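PDB 2QGM: succinoglycan biosynthesis protein from Bacillus cereus ATCC 14579, which is of unproven function but belongs to the erythromycin esterase-like family and probably takes part in succinoglycan biosynthesis. Local coordinates for residues 325-328 / 329-332; 387-390 / 391-394; 424-427 / 428-432. All coordinates share one frame; numbering follows the deposited sequence.

All three contacts are local ones and follow one another along the C-terminal part of the erythromycin esterase-like region. Contact 1 takes in nearly all of helix 324-332, contact 2 the turn after strand 385-389, and contact 3 the short helix 426-429 leading into strand 432-439. Contacts 2 and 3 touch, their centres about 10 Å apart: Asn-390 ND2 lies 3.1 Å from Phe-430 O, probably a hydrogen bond, and Arg-391 packs on Asp-431. Contact 1 stands apart, its centre about 14 Å from that of contact 3 and about 20 Å from that of contact 2, and its nearest atoms about 5 Å and 7 Å from theirs.

Contact 1 of 3, residues 325-328 / 329-332; sequences GQFL and KERL
Leu-328 and Leu-332 run side by side and point the same way from one flank of helix 324-332, with CD2 of Leu-328 4.0 Å from CD1 of Leu-332. Gln-326 and Glu-330 make a second such pair, one turn apart, in which Glu-330 OE2 comes within 3.9 Å of Gln-326 CG. The same oxygen reaches the Phe-327 ring obliquely, 4.0 Å from CD2. With CG beside its own backbone N (chi1 -56°), the extended Arg-331 chain runs back along the helix over the carbonyl of Phe-327, its CG 3.0 Å from Phe-327 O, and one guanidinium face comes to lie over Phe-327 CB. Beneath these side chains the helix ladder is regular, each of Lys-329, Glu-330, Arg-331 and Leu-332 donating its N-H four residues back; Arg-331 N to Phe-327 O measures 3.1 Å. Helix 276-297 packs alongside, Met-291 touching both Arg-331 and Leu-332. The charged end of Arg-331 is committed to a salt bridge with Asp-288 of that helix. The chemistry is therefore divided: leucine packing on one flank, and on another an arginine whose aliphatic part covers a helix carbonyl while its charge ties two helices together.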
loop_
_atom_site.group_PDB
_atom_site.type_symbol
_atom_site.label_atom_id
_atom_site.label_comp_id
_atom_site.label_asym_id
_atom_site.label_seq_id
_atom_site.Cartn_x
_atom_site.Cartn_y
_atom_site.Cartn_z
ATOM N N GLY A 325 0.625 9.060 1.339
ATOM C CA GLY A 325 -0.548 9.627 0.702
ATOM C C GLY A 325 -0.601 11.138 0.591
ATOM O O GLY A 325 -1.091 11.661 -0.410
ATOM N N GLN A 326 -0.117 11.860 1.596
ATOM C CA GLN A 326 -0.163 13.315 1.508
ATOM C C GLN A 326 0.883 13.830 0.517
ATOM O O GLN A 326 0.670 14.849 -0.136
ATOM C CB GLN A 326 0.025 13.948 2.890
ATOM C CG GLN A 326 1.416 13.905 3.445
ATOM C CD GLN A 326 1.440 14.243 4.923
ATOM O OE1 GLN A 326 0.673 15.087 5.399
ATOM N NE2 GLN A 326 2.326 13.585 5.656
ATOM N N PHE A 327 2.005 13.123 0.393
ATOM C CA PHE A 327 3.037 13.525 -0.554
ATOM C C PHE A 327 2.581 13.266 -1.982
ATOM O O PHE A 327 2.944 14.007 -2.893
ATOM C CB PHE A 327 4.335 12.775 -0.284
ATOM C CG PHE A 327 4.937 13.094 1.044
ATOM C CD1 PHE A 327 5.187 12.087 1.964
ATOM C CD2 PHE A 327 5.222 14.416 1.393
ATOM C CE1 PHE A 327 5.710 12.380 3.216
ATOM C CE2 PHE A 327 5.747 14.729 2.645
ATOM C CZ PHE A 327 5.993 13.707 3.561
ATOM N N LEU A 328 1.807 12.201 -2.175
ATOM C CA LEU A 328 1.290 11.877 -3.493
ATOM C C LEU A 328 0.219 12.897 -3.870
ATOM O O LEU A 328 0.140 13.330 -5.020
ATOM C CB LEU A 328 0.689 10.468 -3.513
ATOM C CG LEU A 328 1.686 9.310 -3.413
ATOM C CD1 LEU A 328 0.932 8.003 -3.176
ATOM C CD2 LEU A 328 2.512 9.235 -4.697
ATOM N N LYS A 329 -0.604 13.290 -2.904
ATOM C CA LYS A 329 -1.654 14.270 -3.185
ATOM C C LYS A 329 -1.031 15.623 -3.542
ATOM O O LYS A 329 -1.490 16.297 -4.463
ATOM C CB LYS A 329 -2.586 14.425 -1.980
ATOM C CG LYS A 329 -3.755 15.384 -2.220
ATOM C CD LYS A 329 -4.677 14.884 -3.333
ATOM C CE LYS A 329 -5.886 15.800 -3.503
ATOM N NZ LYS A 329 -6.725 15.424 -4.682
ATOM N N GLU A 330 0.022 16.003 -2.821
ATOM C CA GLU A 330 0.711 17.270 -3.062
ATOM C C GLU A 330 1.347 17.333 -4.441
ATOM O O GLU A 330 1.170 18.305 -5.191
ATOM C CB GLU A 330 1.814 17.489 -2.023
ATOM C CG GLU A 330 1.316 17.758 -0.617
ATOM C CD GLU A 330 2.441 17.756 0.406
ATOM O OE1 GLU A 330 3.461 18.444 0.181
ATOM O OE2 GLU A 330 2.298 17.077 1.445
ATOM N N ARG A 331 2.109 16.296 -4.764
ATOM C CA ARG A 331 2.807 16.205 -6.038
ATOM C C ARG A 331 1.899 15.935 -7.223
ATOM O O ARG A 331 2.163 16.411 -8.326
ATOM C CB ARG A 331 3.837 15.077 -5.999
ATOM C CG ARG A 331 4.867 15.158 -4.896
ATOM C CD ARG A 331 5.743 13.914 -4.928
ATOM N NE ARG A 331 6.679 13.853 -3.813
ATOM C CZ ARG A 331 7.469 12.812 -3.570
ATOM N NH1 ARG A 331 7.427 11.756 -4.373
ATOM N NH2 ARG A 331 8.295 12.823 -2.531
ATOM N N LEU A 332 0.837 15.166 -6.998
ATOM C CA LEU A 332 -0.054 14.781 -8.086
ATOM C C LEU A 332 -1.404 15.483 -8.185
ATOM O O LEU A 332 -2.029 15.461 -9.242
ATOM C CB LEU A 332 -0.269 13.267 -8.027
ATOM C CG LEU A 332 1.033 12.459 -8.079
ATOM C CD1 LEU A 332 0.731 11.005 -7.769
ATOM C CD2 LEU A 332 1.695 12.589 -9.455
#

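Contact 2 of 3, residues 387-390 / 391-394; sequences LLDN and RHLK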
loop_
_atom_site.group_PDB
_atom_site.type_symbol
_atom_site.label_atom_id
_atom_site.label_comp_id
_atom_site.label_asym_id
_atom_site.label_seq_id
_atom_site.Cartn_x
_atom_site.Cartn_y
_atom_site.Cartn_z
ATOM N N LEU A 387 -19.889 1.507 -2.225
ATOM C CA LEU A 387 -18.882 2.504 -2.542
ATOM C C LEU A 387 -19.526 3.831 -2.221
ATOM O O LEU A 387 -20.734 3.993 -2.390
ATOM C CB LEU A 387 -18.546 2.505 -4.033
ATOM C CG LEU A 387 -17.925 1.252 -4.634
ATOM C CD1 LEU A 387 -17.993 1.324 -6.149
ATOM C CD2 LEU A 387 -16.496 1.139 -4.162
ATOM N N LEU A 388 -18.722 4.782 -1.768
ATOM C CA LEU A 388 -19.226 6.108 -1.458
ATOM C C LEU A 388 -18.195 7.132 -1.928
ATOM O O LEU A 388 -17.056 7.118 -1.469
ATOM C CB LEU A 388 -19.464 6.249 0.050
ATOM C CG LEU A 388 -20.173 7.537 0.459
ATOM C CD1 LEU A 388 -21.561 7.514 -0.164
ATOM C CD2 LEU A 388 -20.264 7.674 1.981
ATOM N N ASP A 389 -18.587 8.001 -2.860
ATOM C CA ASP A 389 -17.684 9.046 -3.368
ATOM C C ASP A 389 -17.892 10.259 -2.466
ATOM O O ASP A 389 -18.851 11.007 -2.634
ATOM C CB ASP A 389 -18.029 9.411 -4.825
ATOM C CG ASP A 389 -17.013 10.372 -5.458
ATOM O OD1 ASP A 389 -16.295 11.075 -4.716
ATOM O OD2 ASP A 389 -16.945 10.422 -6.702
ATOM N N ASN A 390 -16.991 10.459 -1.513
ATOM C CA ASN A 390 -17.137 11.558 -0.565
ATOM C C ASN A 390 -16.983 12.949 -1.177
ATOM O O ASN A 390 -17.477 13.930 -0.619
ATOM C CB ASN A 390 -16.147 11.401 0.606
ATOM C CG ASN A 390 -16.233 10.038 1.286
ATOM O OD1 ASN A 390 -17.319 9.521 1.544
ATOM N ND2 ASN A 390 -15.076 9.462 1.600
ATOM N N ARG A 391 -16.316 13.034 -2.323
ATOM C CA ARG A 391 -16.084 14.316 -2.984
ATOM C C ARG A 391 -17.321 14.989 -3.565
ATOM O O ARG A 391 -17.380 16.214 -3.624
ATOM C CB ARG A 391 -15.075 14.146 -4.119
ATOM C CG ARG A 391 -13.798 13.451 -3.720
ATOM C CD ARG A 391 -13.004 13.089 -4.957
ATOM N NE ARG A 391 -13.761 12.170 -5.792
ATOM C CZ ARG A 391 -13.350 11.703 -6.963
ATOM N NH1 ARG A 391 -12.171 12.071 -7.451
ATOM N NH2 ARG A 391 -14.122 10.864 -7.646
ATOM N N HIS A 392 -18.300 14.202 -3.998
ATOM C CA HIS A 392 -19.492 14.769 -4.614
ATOM C C HIS A 392 -20.792 14.624 -3.829
ATOM O O HIS A 392 -21.877 14.835 -4.374
ATOM C CB HIS A 392 -19.646 14.181 -6.020
ATOM C CG HIS A 392 -18.449 14.405 -6.891
ATOM N ND1 HIS A 392 -18.029 15.660 -7.272
ATOM C CD2 HIS A 392 -17.553 13.535 -7.421
ATOM C CE1 HIS A 392 -16.928 15.556 -7.996
ATOM N NE2 HIS A 392 -16.619 14.276 -8.099
ATOM N N LEU A 393 -20.683 14.272 -2.553
ATOM C CA LEU A 393 -21.863 14.132 -1.710
ATOM C C LEU A 393 -22.520 15.492 -1.495
ATOM O O LEU A 393 -21.857 16.526 -1.563
ATOM C CB LEU A 393 -21.485 13.555 -0.348
ATOM C CG LEU A 393 -21.002 12.107 -0.335
ATOM C CD1 LEU A 393 -20.522 11.743 1.058
ATOM C CD2 LEU A 393 -22.136 11.190 -0.778
ATOM N N LYS A 394 -23.826 15.468 -1.246
ATOM C CA LYS A 394 -24.616 16.667 -0.979
ATOM C C LYS A 394 -25.504 16.353 0.226
ATOM O O LYS A 394 -25.510 15.227 0.725
ATOM C CB LYS A 394 -25.498 17.017 -2.181
ATOM C CG LYS A 394 -24.745 17.328 -3.461
ATOM C CD LYS A 394 -23.962 18.627 -3.372
ATOM C CE LYS A 394 -23.209 18.903 -4.666
ATOM N NZ LYS A 394 -22.489 20.208 -4.654
HETATM O O HOH W 1 -18.541 16.343 -0.428
#
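The backbone leaves the extended conformation after Asp-389 and turns through Asn-390 and Arg-391, both with helical torsions, before Leu-393 resumes an extended course. Asp-389 and Arg-391 face each other across this turn in a side-on salt bridge. Arg-391 NE donates to Asp-389 OD1 at 3.0 Å, nearly straight at 173°, and NH2 reaches OD2 at 3.0 Å, so each carboxylate oxygen is held on its syn side. The planes of the two groups are only 30° apart. OD1 also takes the backbone N-H of Arg-391 on its anti side at 3.1 Å, a more bent bond that closes an Asx turn at the end of the strand; three N-H donors of one residue thus fix the carboxylate's rotation. His-392 turns its ring edge to the same group, CD2 lying 3.3 Å from Asp-389 OD2. On the buried side Leu-388 and Leu-393 cross at about a right angle, CD1 of Leu-388 3.8 Å from CD2 of Leu-393. A water donates to Asn-390 O at 2.6 Å. Arg-391 NH2 also donates to the carbonyl of Met-70, near the end of helix 65-71. Leu-388 packs on Ile-433 of the adjacent antiparallel strand 432-439, while Leu-393 lies against Glu-398 and Val-401 of helix 395-402.

Contact 3 of 3, residues 424-427 / 428-432; sequences TSLL and EQFDI
Ser-425 and Glu-428 meet at the start of helix 426-429, where the serine OG accepts the backbone N-H of Glu-428 at 3.2 Å. OG stands anti to the serine's own backbone nitrogen (chi1 155°), which carries it forward over the first turn. Glu-428 CB lies against this cap, 3.4 Å from Ser-425 OG, and its extended chain leads back past Ser-425 toward Thr-424. Leu-426 O, in the first residue of the helix, accepts two N-H groups from its far end. Phe-430 N approaches Leu-426 O nearly along the C=O axis at 2.8 Å, whereas Gln-429 N, 3.1 Å from Leu-426 O, sits well above the carbonyl plane, 64° out of it. A longer, weak bond joins Gln-429 N to Ser-425 O. Leu-426 CD1 meets the edge of the Phe-430 ring, 3.9 Å from CD2, while CB of Gln-429 lies over the centre of one ring face.

Outside this shell, Ser-425 OG also bonds to the carbonyl of Val-401, tying the cap to helix 395-402. Lys-312 bridges the two segments, donating to Leu-427 O and forming a salt bridge with Asp-431 OD1; the other carboxylate oxygen, OD2, is bound by Thr-338 N of strand 336-344. Leu-407 of strand 404-408 packs on Thr-424, Leu-426 and Phe-430. Here a serine N-cap opens a single helical turn, which Phe-430 leaves on entering an extended conformation, so that the turn connects strand 421-425, which pairs with strand 404-408, to strand 432-439 of the large mixed sheet.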
loop_
_atom_site.group_PDB
_atom_site.type_symbol
_atom_site.label_atom_id
_atom_site.label_comp_id
_atom_site.label_asym_id
_atom_site.label_seq_id
_atom_site.Cartn_x
_atom_site.Cartn_y
_atom_site.Cartn_z
ATOM N N THR A 424 -11.040 12.573 13.209
ATOM C CA THR A 424 -10.672 13.202 11.950
ATOM C C THR A 424 -11.884 13.285 11.023
ATOM O O THR A 424 -12.985 12.876 11.390
ATOM C CB THR A 424 -9.547 12.400 11.244
ATOM O OG1 THR A 424 -9.134 13.087 10.057
ATOM C CG2 THR A 424 -10.043 11.010 10.871
ATOM N N SER A 425 -11.667 13.819 9.826
ATOM C CA SER A 425 -12.723 13.946 8.831
ATOM C C SER A 425 -12.528 12.872 7.777
ATOM O O SER A 425 -11.403 12.638 7.327
ATOM C CB SER A 425 -12.672 15.329 8.182
ATOM O OG SER A 425 -13.251 15.321 6.894
ATOM N N LEU A 426 -13.615 12.223 7.373
ATOM C CA LEU A 426 -13.517 11.164 6.370
ATOM C C LEU A 426 -13.074 11.686 5.004
ATOM O O LEU A 426 -12.180 11.109 4.394
ATOM C CB LEU A 426 -14.851 10.424 6.252
ATOM C CG LEU A 426 -14.751 9.062 5.555
ATOM C CD1 LEU A 426 -13.981 8.061 6.425
ATOM C CD2 LEU A 426 -16.156 8.555 5.269
ATOM N N LEU A 427 -13.694 12.767 4.527
ATOM C CA LEU A 427 -13.331 13.348 3.233
ATOM C C LEU A 427 -11.883 13.850 3.256
ATOM O O LEU A 427 -11.182 13.822 2.245
ATOM C CB LEU A 427 -14.259 14.514 2.887
ATOM C CG LEU A 427 -13.840 15.306 1.645
ATOM C CD1 LEU A 427 -13.921 14.413 0.399
ATOM C CD2 LEU A 427 -14.729 16.527 1.493
ATOM N N GLU A 428 -11.455 14.319 4.422
ATOM C CA GLU A 428 -10.103 14.825 4.620
ATOM C C GLU A 428 -9.084 13.747 4.275
ATOM O O GLU A 428 -8.007 14.034 3.746
ATOM C CB GLU A 428 -9.941 15.243 6.087
ATOM C CG GLU A 428 -8.612 15.879 6.450
ATOM C CD GLU A 428 -8.502 16.160 7.942
ATOM O OE1 GLU A 428 -9.483 16.667 8.526
ATOM O OE2 GLU A 428 -7.434 15.885 8.531
ATOM N N GLN A 429 -9.442 12.503 4.575
ATOM C CA GLN A 429 -8.564 11.366 4.346
ATOM C C GLN A 429 -8.796 10.618 3.042
ATOM O O GLN A 429 -7.839 10.237 2.368
ATOM C CB GLN A 429 -8.708 10.369 5.505
ATOM C CG GLN A 429 -8.606 11.017 6.874
ATOM C CD GLN A 429 -7.257 11.633 7.108
ATOM O OE1 GLN A 429 -7.058 12.378 8.080
ATOM N NE2 GLN A 429 -6.310 11.328 6.233
ATOM N N PHE A 430 -10.063 10.416 2.678
ATOM C CA PHE A 430 -10.383 9.646 1.482
ATOM C C PHE A 430 -11.361 10.294 0.504
ATOM O O PHE A 430 -12.385 10.854 0.906
ATOM C CB PHE A 430 -10.959 8.285 1.897
ATOM C CG PHE A 430 -10.204 7.604 3.021
ATOM C CD1 PHE A 430 -8.859 7.262 2.880
ATOM C CD2 PHE A 430 -10.859 7.263 4.207
ATOM C CE1 PHE A 430 -8.180 6.589 3.899
ATOM C CE2 PHE A 430 -10.189 6.590 5.232
ATOM C CZ PHE A 430 -8.844 6.250 5.079
ATOM N N ASP A 431 -11.061 10.195 -0.789
ATOM C CA ASP A 431 -11.948 10.742 -1.812
ATOM C C ASP A 431 -13.148 9.801 -1.904
ATOM O O ASP A 431 -14.298 10.233 -2.013
ATOM C CB ASP A 431 -11.249 10.773 -3.182
ATOM C CG ASP A 431 -10.069 11.729 -3.226
ATOM O OD1 ASP A 431 -10.229 12.894 -2.811
ATOM O OD2 ASP A 431 -8.982 11.320 -3.692
ATOM N N ILE A 432 -12.841 8.508 -1.844
ATOM C CA ILE A 432 -13.808 7.429 -1.966
ATOM C C ILE A 432 -13.556 6.380 -0.893
ATOM O O ILE A 432 -12.441 6.241 -0.398
ATOM C CB ILE A 432 -13.642 6.735 -3.348
ATOM C CG1 ILE A 432 -13.837 7.747 -4.465
ATOM C CG2 ILE A 432 -14.636 5.585 -3.511
ATOM C CD1 ILE A 432 -13.293 7.285 -5.796
#